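Local coordinates for protein superoxide dismutase (PDB 3TJT) that probably destroys superoxide radicals, converting superoxide and protons to hydrogen peroxide and dioxygen at a site that holds an iron(III) ion, at residues R109-F114 and G142-M147; A134-T139 and P162-D167; A44-Y49 and K69-T74. All coordinates share one frame; numbering follows the deposited sequence.

Contact 1. Residues R109-F114 and G142-M147; sequences RDFGSF and GKLSIM
D110 and F111, in the last turn of helix 101-111, pack against the start of edge strand 144-150 through a salt-bridge network with an apolar patch beside it. The carboxylate of D110 is the polar centre. Its OD2 accepts the backbone N-H of L144 at 2.8 Å, in a nearly straight bond (167°) that comes from above the carboxylate plane. On the opposite face of that plane NH2 of R109 reaches the same oxygen. OD1 is shared in the same manner. It lies 2.8 Å from NZ of K143, well above the plane, while NE of R109 comes from the other face. R109 thus grips its neighbour side-on with two nitrogens, one to each oxygen. The bend of its chain at chi3 (66°) brings the guanidinium round to the carboxylate. NH2 also makes a weak bond to O of G142, 3.1 Å away at the edge of the guanidinium. Two positive groups share one carboxylate, which probably keeps D110 ionised. A water bridges O of D110 and NZ of K143.

This is a helix-on-sheet contact within the C-terminal domain of the iron/manganese superoxide dismutase family. The apolar part belongs to F111. CE2 of its ring lies 3.7 Å from CB of L144, and the two side chains cross at about a right angle. CE1 meets CD1 of I146 at 3.8 Å, and CZ comes within 3.9 Å of CA of S145. The CB of L144 therefore touches both D110 OD2 and the ring. Its side chain also packs on L103, A106 and I107 of helix 101-111. F117 of helix 114-127 meets the F111 ring edge-to-face.

Contact 2. Residues A134-T139 and P162-D167; sequences AWLVAT and PIIGLD. With FE (Fe (III) ion), chain B.
W135 brings the CE3 corner of its indole up to CA of G165, at 3.6 Å, and to CB of P162, at 3.9 Å. G165 has no side chain, and the indole packs directly on its CA. The indole NE1 bonds to OG1 of T149.

L136 works on the other face of the sheet. Its CB packs 3.8 Å from CG1 of I164, and its CD2 meets CG2 of I163. The backbones run antiparallel. A134 and L166 form a hydrogen-bonded pair, with L166 N 2.8 Å from A134 O. L136 N donates to I164 O. L136 O takes a short bond of 2.7 Å from I163 N and only a weak one from I164 N. I163 and I164 thus both face L136, a classic beta bulge that shifts the register by one between the L136-I164 and V137-P162 pairs.

Beyond the paired residues D167 turns away from strand 132-138. Its OD2 binds the iron(III) ion at 1.9 Å. H30, H85, H171 and a water complete the five-coordinate site characteristic of iron/manganese superoxide dismutases.

Contact 3. Residues A44-Y49 and K69-T74; sequences AALEKY and KDIATT
OD1 of D70 takes a short hydrogen bond from OH of Y49, 2.6 Å long. The hydroxyl arrives on the syn side of the carboxylate, 25° out of its plane. The two side chains meet tip to tip, with ring and carboxylate planes turned 68° apart. The second oxygen has its own partner. NZ of K48 forms a salt bridge to OD2 of D70 at 2.8 Å and comes from above the carboxylate plane. The K48 chain is extended along its whole length, with CG anti to the backbone N (chi1 -178°), and this reach carries NZ to the acid. Its CG also lies over one face of the Y49 ring, toward the rim. Lysine and tyrosine therefore run out together to one carboxylate. The positive charge of K48 would tend to keep D70 ionised.

Beneath these polar tips I71 packs against the 44-49 segment. Its CD1 touches CD2 of Y49 at 3.6 Å and CD2 of L46 at 4.0 Å. CG2 of I71 lies at the edge of the Y49 ring and also comes 3.8 Å from the carbonyl O of A45. Further along, CB of A45 meets CG2 of T74 at 3.7 Å. A type I turn from L46 to Y49, closed by Y49 N bonding to L46 O, places K48 and Y49 on the side facing D70. L52 adds to the packing on I71, and F6 to that on L46. The contact joins the C-terminal end of helix 24-46 to the start of helix 72-90, the two long helices of the alpha-hairpin domain.

Contact 3 closes first along the chain and lies in the alpha-hairpin domain, where it joins helices 24-46 and 72-90. Contacts 1 and 2 follow in the C-terminal domain, and their segments alternate in sequence. Both reach one antiparallel sheet, in which strand 132-138 lies between 144-150 and 161-167. Their centres are 11 Å apart, and backbone bonds from W135 and V137 to M147 and S145 tie them together. Contact 3 lies about 27 Å from contact 2 and 37 Å from contact 1, centre to centre. The iron site draws on both domains: H30 and H85 come from the hairpin helices, D167 and H171 from the C-terminal domain.

Contact 1. Residues R109-F114 and G142-M147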
loop_
_atom_site.group_PDB
_atom_site.type_symbol
_atom_site.label_atom_id
_atom_site.label_comp_id
_atom_site.label_asym_id
_atom_site.label_seq_id
_atom_site.Cartn_x
_atom_site.Cartn_y
_atom_site.Cartn_z
ATOM N N ARG A 109 32.288 -6.808 2.533
ATOM C CA ARG A 109 32.421 -7.652 3.720
ATOM C C ARG A 109 31.123 -8.399 4.029
ATOM O O ARG A 109 31.126 -9.607 4.270
ATOM C CB ARG A 109 32.825 -6.801 4.923
ATOM C CG ARG A 109 33.106 -7.594 6.201
ATOM C CD ARG A 109 33.245 -6.653 7.385
ATOM N NE ARG A 109 31.978 -5.981 7.672
ATOM C CZ ARG A 109 31.878 -4.769 8.206
ATOM N NH1 ARG A 109 32.975 -4.089 8.514
ATOM N NH2 ARG A 109 30.680 -4.235 8.428
ATOM N N ASP A 110 30.008 -7.678 4.008
ATOM C CA ASP A 110 28.752 -8.234 4.504
ATOM C C ASP A 110 27.886 -8.919 3.452
ATOM O O ASP A 110 27.029 -9.733 3.795
ATOM C CB ASP A 110 27.969 -7.155 5.251
ATOM C CG ASP A 110 28.713 -6.651 6.467
ATOM O OD1 ASP A 110 29.607 -7.386 6.950
ATOM O OD2 ASP A 110 28.424 -5.534 6.941
ATOM N N PHE A 111 28.105 -8.603 2.178
ATOM C CA PHE A 111 27.323 -9.216 1.107
ATOM C C PHE A 111 28.176 -10.003 0.114
ATOM O O PHE A 111 27.643 -10.694 -0.756
ATOM C CB PHE A 111 26.489 -8.162 0.366
ATOM C CG PHE A 111 25.514 -7.436 1.249
ATOM C CD1 PHE A 111 24.262 -7.974 1.510
ATOM C CD2 PHE A 111 25.852 -6.225 1.828
ATOM C CE1 PHE A 111 23.365 -7.315 2.331
ATOM C CE2 PHE A 111 24.959 -5.555 2.652
ATOM C CZ PHE A 111 23.714 -6.101 2.902
ATOM N N GLY A 112 29.495 -9.898 0.242
ATOM C CA GLY A 112 30.396 -10.592 -0.665
ATOM C C GLY A 112 30.863 -9.717 -1.816
ATOM O O GLY A 112 32.050 -9.696 -2.163
ATOM N N SER A 113 29.927 -8.991 -2.418
ATOM C CA SER A 113 30.252 -8.069 -3.501
ATOM C C SER A 113 29.118 -7.075 -3.673
ATOM O O SER A 113 28.024 -7.278 -3.139
ATOM C CB SER A 113 30.457 -8.825 -4.812
ATOM O OG SER A 113 29.225 -9.324 -5.298
ATOM N N PHE A 114 29.369 -6.009 -4.426
ATOM C CA PHE A 114 28.319 -5.027 -4.677
ATOM C C PHE A 114 27.178 -5.665 -5.463
ATOM O O PHE A 114 26.003 -5.389 -5.207
ATOM C CB PHE A 114 28.858 -3.808 -5.430
ATOM C CG PHE A 114 27.814 -2.757 -5.690
ATOM C CD1 PHE A 114 27.463 -1.856 -4.704
ATOM C CD2 PHE A 114 27.167 -2.689 -6.915
ATOM C CE1 PHE A 114 26.493 -0.892 -4.935
ATOM C CE2 PHE A 114 26.189 -1.729 -7.154
ATOM C CZ PHE A 114 25.857 -0.827 -6.160
ATOM N N GLY A 142 28.094 -1.269 12.866
ATOM C CA GLY A 142 28.398 -1.099 11.455
ATOM C C GLY A 142 28.157 -2.307 10.566
ATOM O O GLY A 142 28.522 -2.298 9.389
ATOM N N LYS A 143 27.547 -3.349 11.118
ATOM C CA LYS A 143 27.213 -4.535 10.338
ATOM C C LYS A 143 26.015 -4.217 9.438
ATOM O O LYS A 143 25.014 -3.700 9.918
ATOM C CB LYS A 143 26.864 -5.695 11.278
ATOM C CG LYS A 143 26.545 -7.002 10.580
ATOM C CD LYS A 143 27.783 -7.586 9.926
ATOM C CE LYS A 143 27.510 -8.956 9.323
ATOM N NZ LYS A 143 28.682 -9.455 8.543
ATOM N N LEU A 144 26.120 -4.530 8.147
ATOM C CA LEU A 144 25.045 -4.213 7.198
ATOM C C LEU A 144 24.101 -5.384 6.943
ATOM O O LEU A 144 24.516 -6.540 6.938
ATOM C CB LEU A 144 25.629 -3.747 5.859
ATOM C CG LEU A 144 26.499 -2.490 5.872
ATOM C CD1 LEU A 144 27.130 -2.255 4.484
ATOM C CD2 LEU A 144 25.701 -1.275 6.327
ATOM N N SER A 145 22.828 -5.068 6.707
ATOM C CA SER A 145 21.848 -6.057 6.298
ATOM C C SER A 145 20.766 -5.360 5.481
ATOM O O SER A 145 20.685 -4.137 5.469
ATOM C CB SER A 145 21.215 -6.737 7.519
ATOM O OG SER A 145 20.550 -5.793 8.343
ATOM N N ILE A 146 19.951 -6.143 4.790
ATOM C CA ILE A 146 18.802 -5.597 4.073
ATOM C C ILE A 146 17.512 -6.023 4.776
ATOM O O ILE A 146 17.372 -7.182 5.168
ATOM C CB ILE A 146 18.796 -6.065 2.614
ATOM C CG1 ILE A 146 19.963 -5.408 1.867
ATOM C CG2 ILE A 146 17.466 -5.714 1.944
ATOM C CD1 ILE A 146 20.302 -6.070 0.559
ATOM N N MET A 147 16.595 -5.080 4.973
ATOM C CA MET A 147 15.305 -5.395 5.589
ATOM C C MET A 147 14.224 -4.545 4.945
ATOM O O MET A 147 14.513 -3.550 4.282
ATOM C CB MET A 147 15.328 -5.087 7.088
ATOM C CG MET A 147 15.282 -3.573 7.372
ATOM S SD MET A 147 15.074 -3.157 9.098
ATOM C CE MET A 147 13.385 -3.684 9.391
HETATM O O HOH W 1 26.505 -10.532 6.624
#

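Contact 2. Residues A134-T139 and P162-D167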
loop_
_atom_site.group_PDB
_atom_site.type_symbol
_atom_site.label_atom_id
_atom_site.label_comp_id
_atom_site.label_asym_id
_atom_site.label_seq_id
_atom_site.Cartn_x
_atom_site.Cartn_y
_atom_site.Cartn_z
ATOM N N ALA A 134 12.142 -0.717 1.186
ATOM C CA ALA A 134 13.279 -1.626 1.334
ATOM C C ALA A 134 14.475 -0.813 1.808
ATOM O O ALA A 134 14.688 0.302 1.338
ATOM C CB ALA A 134 13.606 -2.321 0.022
ATOM N N TRP A 135 15.255 -1.374 2.730
ATOM C CA TRP A 135 16.331 -0.619 3.374
ATOM C C TRP A 135 17.654 -1.380 3.390
ATOM O O TRP A 135 17.678 -2.601 3.561
ATOM C CB TRP A 135 15.977 -0.319 4.843
ATOM C CG TRP A 135 14.657 0.370 5.088
ATOM C CD1 TRP A 135 13.464 -0.226 5.406
ATOM C CD2 TRP A 135 14.410 1.773 5.046
ATOM N NE1 TRP A 135 12.489 0.731 5.573
ATOM C CE2 TRP A 135 13.041 1.967 5.350
ATOM C CE3 TRP A 135 15.212 2.894 4.784
ATOM C CZ2 TRP A 135 12.459 3.225 5.388
ATOM C CZ3 TRP A 135 14.631 4.149 4.830
ATOM C CH2 TRP A 135 13.263 4.307 5.125
ATOM N N LEU A 136 18.753 -0.645 3.221
ATOM C CA LEU A 136 20.063 -1.127 3.657
ATOM C C LEU A 136 20.277 -0.481 5.013
ATOM O O LEU A 136 20.229 0.748 5.141
ATOM C CB LEU A 136 21.168 -0.699 2.682
ATOM C CG LEU A 136 22.611 -0.958 3.134
ATOM C CD1 LEU A 136 22.873 -2.454 3.217
ATOM C CD2 LEU A 136 23.599 -0.284 2.190
ATOM N N VAL A 137 20.485 -1.298 6.043
ATOM C CA VAL A 137 20.597 -0.768 7.392
ATOM C C VAL A 137 21.882 -1.245 8.062
ATOM O O VAL A 137 22.475 -2.232 7.643
ATOM C CB VAL A 137 19.400 -1.175 8.277
ATOM C CG1 VAL A 137 18.087 -0.605 7.721
ATOM C CG2 VAL A 137 19.331 -2.691 8.418
ATOM N N ALA A 138 22.296 -0.524 9.097
ATOM C CA ALA A 138 23.470 -0.913 9.874
ATOM C C ALA A 138 23.124 -0.994 11.354
ATOM O O ALA A 138 22.356 -0.175 11.875
ATOM C CB ALA A 138 24.594 0.081 9.667
ATOM N N THR A 139 23.688 -1.986 12.031
ATOM C CA THR A 139 23.644 -2.004 13.485
ATOM C C THR A 139 24.593 -0.937 14.024
ATOM O O THR A 139 25.354 -0.327 13.273
ATOM C CB THR A 139 24.067 -3.371 14.036
ATOM O OG1 THR A 139 25.407 -3.651 13.618
ATOM C CG2 THR A 139 23.148 -4.459 13.520
ATOM N N PRO A 162 19.282 3.554 8.917
ATOM C CA PRO A 162 19.114 3.462 7.461
ATOM C C PRO A 162 20.312 4.065 6.737
ATOM O O PRO A 162 20.748 5.164 7.078
ATOM C CB PRO A 162 17.868 4.315 7.182
ATOM C CG PRO A 162 17.246 4.586 8.497
ATOM C CD PRO A 162 18.322 4.481 9.533
ATOM N N ILE A 163 20.816 3.346 5.741
ATOM C CA ILE A 163 21.954 3.784 4.940
ATOM C C ILE A 163 21.463 4.221 3.553
ATOM O O ILE A 163 21.720 5.341 3.123
ATOM C CB ILE A 163 22.998 2.669 4.819
ATOM C CG1 ILE A 163 23.435 2.209 6.221
ATOM C CG2 ILE A 163 24.214 3.142 3.998
ATOM C CD1 ILE A 163 23.933 3.341 7.111
ATOM N N ILE A 164 20.767 3.326 2.854
ATOM C CA ILE A 164 19.907 3.752 1.742
ATOM C C ILE A 164 18.514 3.137 1.931
ATOM O O ILE A 164 18.339 2.195 2.704
ATOM C CB ILE A 164 20.469 3.376 0.340
ATOM C CG1 ILE A 164 20.310 1.881 0.050
ATOM C CG2 ILE A 164 21.929 3.858 0.178
ATOM C CD1 ILE A 164 20.691 1.476 -1.382
ATOM N N GLY A 165 17.521 3.672 1.238
ATOM C CA GLY A 165 16.176 3.129 1.345
ATOM C C GLY A 165 15.375 3.491 0.114
ATOM O O GLY A 165 15.592 4.558 -0.455
ATOM N N LEU A 166 14.460 2.606 -0.284
ATOM C CA LEU A 166 13.648 2.786 -1.491
ATOM C C LEU A 166 12.165 2.680 -1.157
ATOM O O LEU A 166 11.707 1.684 -0.584
ATOM C CB LEU A 166 14.016 1.731 -2.541
ATOM C CG LEU A 166 13.175 1.699 -3.830
ATOM C CD1 LEU A 166 13.208 3.048 -4.551
ATOM C CD2 LEU A 166 13.651 0.563 -4.738
ATOM N N ASP A 167 11.431 3.719 -1.525
ATOM C CA ASP A 167 9.980 3.787 -1.366
ATOM C C ASP A 167 9.323 2.911 -2.429
ATOM O O ASP A 167 9.483 3.160 -3.621
ATOM C CB ASP A 167 9.553 5.250 -1.532
ATOM C CG ASP A 167 8.099 5.501 -1.189
ATOM O OD1 ASP A 167 7.342 4.532 -0.942
ATOM O OD2 ASP A 167 7.699 6.689 -1.152
HETATM FE FE FE B . 6.257 7.869 -0.714
HETATM O O HOH W 2 5.758 6.312 0.804
#

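Contact 3. Residues A44-Y49 and K69-T74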
loop_
_atom_site.group_PDB
_atom_site.type_symbol
_atom_site.label_atom_id
_atom_site.label_comp_id
_atom_site.label_asym_id
_atom_site.label_seq_id
_atom_site.Cartn_x
_atom_site.Cartn_y
_atom_site.Cartn_z
ATOM N N ALA A 44 -0.401 18.589 13.331
ATOM C CA ALA A 44 -1.760 18.670 13.864
ATOM C C ALA A 44 -1.925 17.823 15.125
ATOM O O ALA A 44 -2.525 18.262 16.109
ATOM C CB ALA A 44 -2.776 18.243 12.798
ATOM N N ALA A 45 -1.387 16.607 15.087
ATOM C CA ALA A 45 -1.488 15.668 16.205
ATOM C C ALA A 45 -0.737 16.140 17.445
ATOM O O ALA A 45 -1.100 15.794 18.569
ATOM C CB ALA A 45 -0.983 14.294 15.784
ATOM N N LEU A 46 0.313 16.927 17.246
ATOM C CA LEU A 46 1.133 17.366 18.374
ATOM C C LEU A 46 0.660 18.677 19.015
ATOM O O LEU A 46 1.214 19.110 20.029
ATOM C CB LEU A 46 2.605 17.472 17.966
ATOM C CG LEU A 46 3.257 16.188 17.427
ATOM C CD1 LEU A 46 4.731 16.426 17.130
ATOM C CD2 LEU A 46 3.086 15.015 18.392
ATOM N N GLU A 47 -0.365 19.300 18.440
ATOM C CA GLU A 47 -0.898 20.536 19.000
ATOM C C GLU A 47 -1.329 20.336 20.452
ATOM O O GLU A 47 -1.227 21.243 21.271
ATOM C CB GLU A 47 -2.069 21.057 18.159
ATOM C CG GLU A 47 -1.644 21.575 16.795
ATOM C CD GLU A 47 -2.822 21.978 15.920
ATOM O OE1 GLU A 47 -3.950 22.110 16.445
ATOM O OE2 GLU A 47 -2.616 22.159 14.701
ATOM N N LYS A 48 -1.789 19.130 20.754
ATOM C CA LYS A 48 -2.256 18.763 22.090
ATOM C C LYS A 48 -1.096 18.600 23.075
ATOM O O LYS A 48 -1.269 18.728 24.291
ATOM C CB LYS A 48 -3.036 17.451 21.990
ATOM C CG LYS A 48 -3.626 16.950 23.293
ATOM C CD LYS A 48 -4.441 15.689 23.057
ATOM C CE LYS A 48 -5.094 15.214 24.340
ATOM N NZ LYS A 48 -5.942 14.021 24.097
ATOM N N TYR A 49 0.087 18.308 22.540
ATOM C CA TYR A 49 1.276 18.069 23.356
ATOM C C TYR A 49 2.463 18.840 22.788
ATOM O O TYR A 49 3.406 18.239 22.263
ATOM C CB TYR A 49 1.628 16.580 23.349
ATOM C CG TYR A 49 0.561 15.627 23.855
ATOM C CD1 TYR A 49 0.308 15.494 25.218
ATOM C CD2 TYR A 49 -0.156 14.820 22.976
ATOM C CE1 TYR A 49 -0.644 14.603 25.685
ATOM C CE2 TYR A 49 -1.114 13.924 23.439
ATOM C CZ TYR A 49 -1.351 13.825 24.795
ATOM O OH TYR A 49 -2.294 12.941 25.267
ATOM N N LYS A 69 -0.813 7.543 24.793
ATOM C CA LYS A 69 -1.531 6.506 24.057
ATOM C C LYS A 69 -2.357 7.046 22.895
ATOM O O LYS A 69 -2.476 6.388 21.861
ATOM C CB LYS A 69 -2.448 5.718 25.002
ATOM C CG LYS A 69 -1.704 4.927 26.075
ATOM C CD LYS A 69 -0.834 3.855 25.441
ATOM C CE LYS A 69 0.042 3.150 26.468
ATOM N NZ LYS A 69 1.144 2.391 25.803
ATOM N N ASP A 70 -2.923 8.236 23.060
ATOM C CA ASP A 70 -3.895 8.729 22.087
ATOM C C ASP A 70 -3.268 9.200 20.770
ATOM O O ASP A 70 -3.966 9.346 19.769
ATOM C CB ASP A 70 -4.769 9.839 22.689
ATOM C CG ASP A 70 -3.977 11.081 23.053
ATOM O OD1 ASP A 70 -2.940 10.957 23.740
ATOM O OD2 ASP A 70 -4.405 12.189 22.672
ATOM N N ILE A 71 -1.957 9.418 20.759
ATOM C CA ILE A 71 -1.293 9.849 19.531
ATOM C C ILE A 71 -0.244 8.865 19.007
ATOM O O ILE A 71 0.380 9.121 17.982
ATOM C CB ILE A 71 -0.614 11.222 19.698
ATOM C CG1 ILE A 71 0.474 11.150 20.779
ATOM C CG2 ILE A 71 -1.648 12.290 19.994
ATOM C CD1 ILE A 71 1.415 12.372 20.818
ATOM N N ALA A 72 -0.048 7.748 19.696
ATOM C CA ALA A 72 1.034 6.838 19.338
ATOM C C ALA A 72 0.963 6.382 17.881
ATOM O O ALA A 72 1.965 6.393 17.162
ATOM C CB ALA A 72 1.056 5.636 20.270
ATOM N N THR A 73 -0.221 5.972 17.445
ATOM C CA THR A 73 -0.369 5.464 16.086
ATOM C C THR A 73 -0.226 6.573 15.048
ATOM O O THR A 73 0.444 6.396 14.031
ATOM C CB THR A 73 -1.717 4.733 15.908
ATOM O OG1 THR A 73 -1.701 3.541 16.698
ATOM C CG2 THR A 73 -1.939 4.352 14.454
ATOM N N THR A 74 -0.836 7.721 15.303
ATOM C CA THR A 74 -0.763 8.806 14.334
ATOM C C THR A 74 0.674 9.307 14.217
ATOM O O THR A 74 1.115 9.679 13.133
ATOM C CB THR A 74 -1.730 9.971 14.660
ATOM O OG1 THR A 74 -1.639 10.969 13.635
ATOM C CG2 THR A 74 -1.388 10.597 15.984
#